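Local coordinates for N-terminal acetyltransferase B complex subunit NAT3 (Candida albicans, PDB 5K04), which is the probable catalytic subunit of the NatB complex, a GNAT-family enzyme that transfers acetyl groups from acetyl-coenzyme A to protein N-termini, at residues 111-116 and 157-162. Numbering follows the deposited sequence.
Sequences LFVKVT and FDMRKL. Unlike the reference sequence in segment 157-162: Leu162 (reference Ser).
Leu111 and Met159 form a hydrogen-bonded antiparallel pair in which Met159 N gives Leu111 O a fairly straight bond of 2.9 Å, whereas the return bond from Leu111 N to Met159 O is weak. Leu111 CG sits between the backbone N and the carbonyl carbon (chi1 57°); beyond it, CD1 touches Met159 CB at 3.7 Å. On the other face of the sheet, Phe112 CE1 comes 3.5 Å from Asp158 OD1, ring and carboxylate planes 61° apart. Asp158 OD1 also lies close to Asp110, a proximity of like charges that the Arg160 salt bridge to Asp158 OD2 may ease. Val113 and Phe157 close a second hydrogen-bonded pair, Val113 N to Phe157 O at 2.9 Å and Phe157 N to Val113 O at 2.6 Å; Val113 CG2 reaches Met159 SD more loosely. Past the strand end, Val115 sets CG2 over the centre of the Phe157 ring, a CH-pi contact 3.8 Å from the centroid and 11° off the normal. Strand 156-162 lies between strands 108-114 and 130-135, antiparallel to both, consistent with the GNAT fold. The backbone bonds join the two strands while Leu111, Val113 and Met159 pack against helix 118-126, next to the coenzyme A pocket.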
loop_
_atom_site.group_PDB
_atom_site.type_symbol
_atom_site.label_atom_id
_atom_site.label_comp_id
_atom_site.label_asym_id
_atom_site.label_seq_id
_atom_site.Cartn_x
_atom_site.Cartn_y
_atom_site.Cartn_z
ATOM N N LEU B 111 10.584 27.648 4.790
ATOM C CA LEU B 111 9.406 26.820 4.973
ATOM C C LEU B 111 8.198 27.734 4.987
ATOM O O LEU B 111 8.305 28.938 5.235
ATOM C CB LEU B 111 9.466 26.023 6.277
ATOM C CG LEU B 111 9.627 26.938 7.495
ATOM C CD1 LEU B 111 8.290 27.292 8.167
ATOM C CD2 LEU B 111 10.576 26.350 8.495
ATOM N N PHE B 112 7.041 27.133 4.766
ATOM C CA PHE B 112 5.771 27.835 4.817
ATOM C C PHE B 112 4.976 27.318 5.998
ATOM O O PHE B 112 4.816 26.106 6.156
ATOM C CB PHE B 112 4.968 27.637 3.533
ATOM C CG PHE B 112 5.630 28.204 2.300
ATOM C CD1 PHE B 112 6.136 29.494 2.287
ATOM C CD2 PHE B 112 5.725 27.448 1.151
ATOM C CE1 PHE B 112 6.724 30.016 1.163
ATOM C CE2 PHE B 112 6.313 27.963 0.011
ATOM C CZ PHE B 112 6.818 29.255 0.021
ATOM N N VAL B 113 4.485 28.241 6.820
ATOM C CA VAL B 113 3.528 27.957 7.883
ATOM C C VAL B 113 2.314 28.845 7.657
ATOM O O VAL B 113 2.457 30.043 7.381
ATOM C CB VAL B 113 4.137 28.192 9.285
ATOM C CG1 VAL B 113 3.078 28.115 10.350
ATOM C CG2 VAL B 113 5.176 27.139 9.576
ATOM N N LYS B 114 1.125 28.262 7.753
ATOM C CA LYS B 114 -0.081 29.063 7.609
ATOM C C LYS B 114 -0.147 30.098 8.724
ATOM O O LYS B 114 0.316 29.868 9.843
ATOM C CB LYS B 114 -1.330 28.182 7.617
ATOM C CG LYS B 114 -1.481 27.273 6.390
ATOM C CD LYS B 114 -1.419 28.081 5.098
ATOM C CE LYS B 114 -1.800 27.249 3.884
ATOM N NZ LYS B 114 -1.563 28.018 2.623
ATOM N N VAL B 115 -0.713 31.261 8.391
ATOM C CA VAL B 115 -0.788 32.400 9.308
ATOM C C VAL B 115 -1.565 32.046 10.576
ATOM O O VAL B 115 -1.312 32.608 11.651
ATOM C CB VAL B 115 -1.405 33.600 8.551
ATOM C CG1 VAL B 115 -2.006 34.609 9.505
ATOM C CG2 VAL B 115 -0.335 34.272 7.653
ATOM N N THR B 116 -2.499 31.099 10.480
ATOM C CA THR B 116 -3.314 30.665 11.604
ATOM C C THR B 116 -2.638 29.595 12.443
ATOM O O THR B 116 -3.165 29.219 13.494
ATOM C CB THR B 116 -4.644 30.126 11.091
ATOM O OG1 THR B 116 -4.395 29.244 9.989
ATOM C CG2 THR B 116 -5.537 31.271 10.643
ATOM N N PHE B 157 3.234 32.267 6.243
ATOM C CA PHE B 157 4.499 32.904 6.561
ATOM C C PHE B 157 5.619 32.051 5.976
ATOM O O PHE B 157 5.727 30.863 6.297
ATOM C CB PHE B 157 4.676 33.051 8.072
ATOM C CG PHE B 157 3.791 34.080 8.694
ATOM C CD1 PHE B 157 3.661 35.331 8.127
ATOM C CD2 PHE B 157 3.093 33.798 9.865
ATOM C CE1 PHE B 157 2.849 36.295 8.708
ATOM C CE2 PHE B 157 2.273 34.762 10.451
ATOM C CZ PHE B 157 2.152 36.012 9.873
ATOM N N ASP B 158 6.424 32.647 5.101
ATOM C CA ASP B 158 7.738 32.097 4.810
ATOM C C ASP B 158 8.653 32.422 5.975
ATOM O O ASP B 158 8.843 33.597 6.310
ATOM C CB ASP B 158 8.309 32.673 3.520
ATOM C CG ASP B 158 9.661 32.074 3.161
ATOM O OD1 ASP B 158 9.681 30.917 2.696
ATOM O OD2 ASP B 158 10.697 32.747 3.351
ATOM N N MET B 159 9.192 31.380 6.606
ATOM C CA MET B 159 10.107 31.496 7.729
ATOM C C MET B 159 11.480 31.020 7.284
ATOM O O MET B 159 11.600 30.023 6.566
ATOM C CB MET B 159 9.620 30.668 8.930
ATOM C CG MET B 159 8.210 31.042 9.409
ATOM S SD MET B 159 7.649 30.140 10.826
ATOM C CE MET B 159 8.695 30.896 12.009
ATOM N N ARG B 160 12.515 31.734 7.713
ATOM C CA ARG B 160 13.872 31.429 7.301
ATOM C C ARG B 160 14.790 31.265 8.502
ATOM O O ARG B 160 14.603 31.897 9.546
ATOM C CB ARG B 160 14.424 32.517 6.407
ATOM C CG ARG B 160 13.798 32.582 5.060
ATOM C CD ARG B 160 14.428 33.726 4.309
ATOM N NE ARG B 160 14.018 33.765 2.914
ATOM C CZ ARG B 160 14.674 34.446 1.979
ATOM N NH1 ARG B 160 15.764 35.128 2.301
ATOM N NH2 ARG B 160 14.243 34.441 0.729
ATOM N N LYS B 161 15.787 30.390 8.332
ATOM C CA LYS B 161 16.907 30.253 9.258
ATOM C C LYS B 161 18.205 30.325 8.464
ATOM O O LYS B 161 18.516 29.411 7.691
ATOM C CB LYS B 161 16.844 28.945 10.038
ATOM C CG LYS B 161 18.075 28.729 10.914
ATOM C CD LYS B 161 17.824 27.590 11.894
ATOM C CE LYS B 161 19.001 27.356 12.841
ATOM N NZ LYS B 161 18.831 26.042 13.541
ATOM N N LEU B 162 18.953 31.409 8.652
ATOM C CA LEU B 162 20.263 31.525 8.027
ATOM C C LEU B 162 21.190 30.437 8.535
ATOM O O LEU B 162 21.193 30.100 9.721
ATOM C CB LEU B 162 20.878 32.894 8.307
ATOM C CG LEU B 162 20.584 33.962 7.275
ATOM C CD1 LEU B 162 20.659 35.310 7.938
ATOM C CD2 LEU B 162 21.608 33.866 6.153
#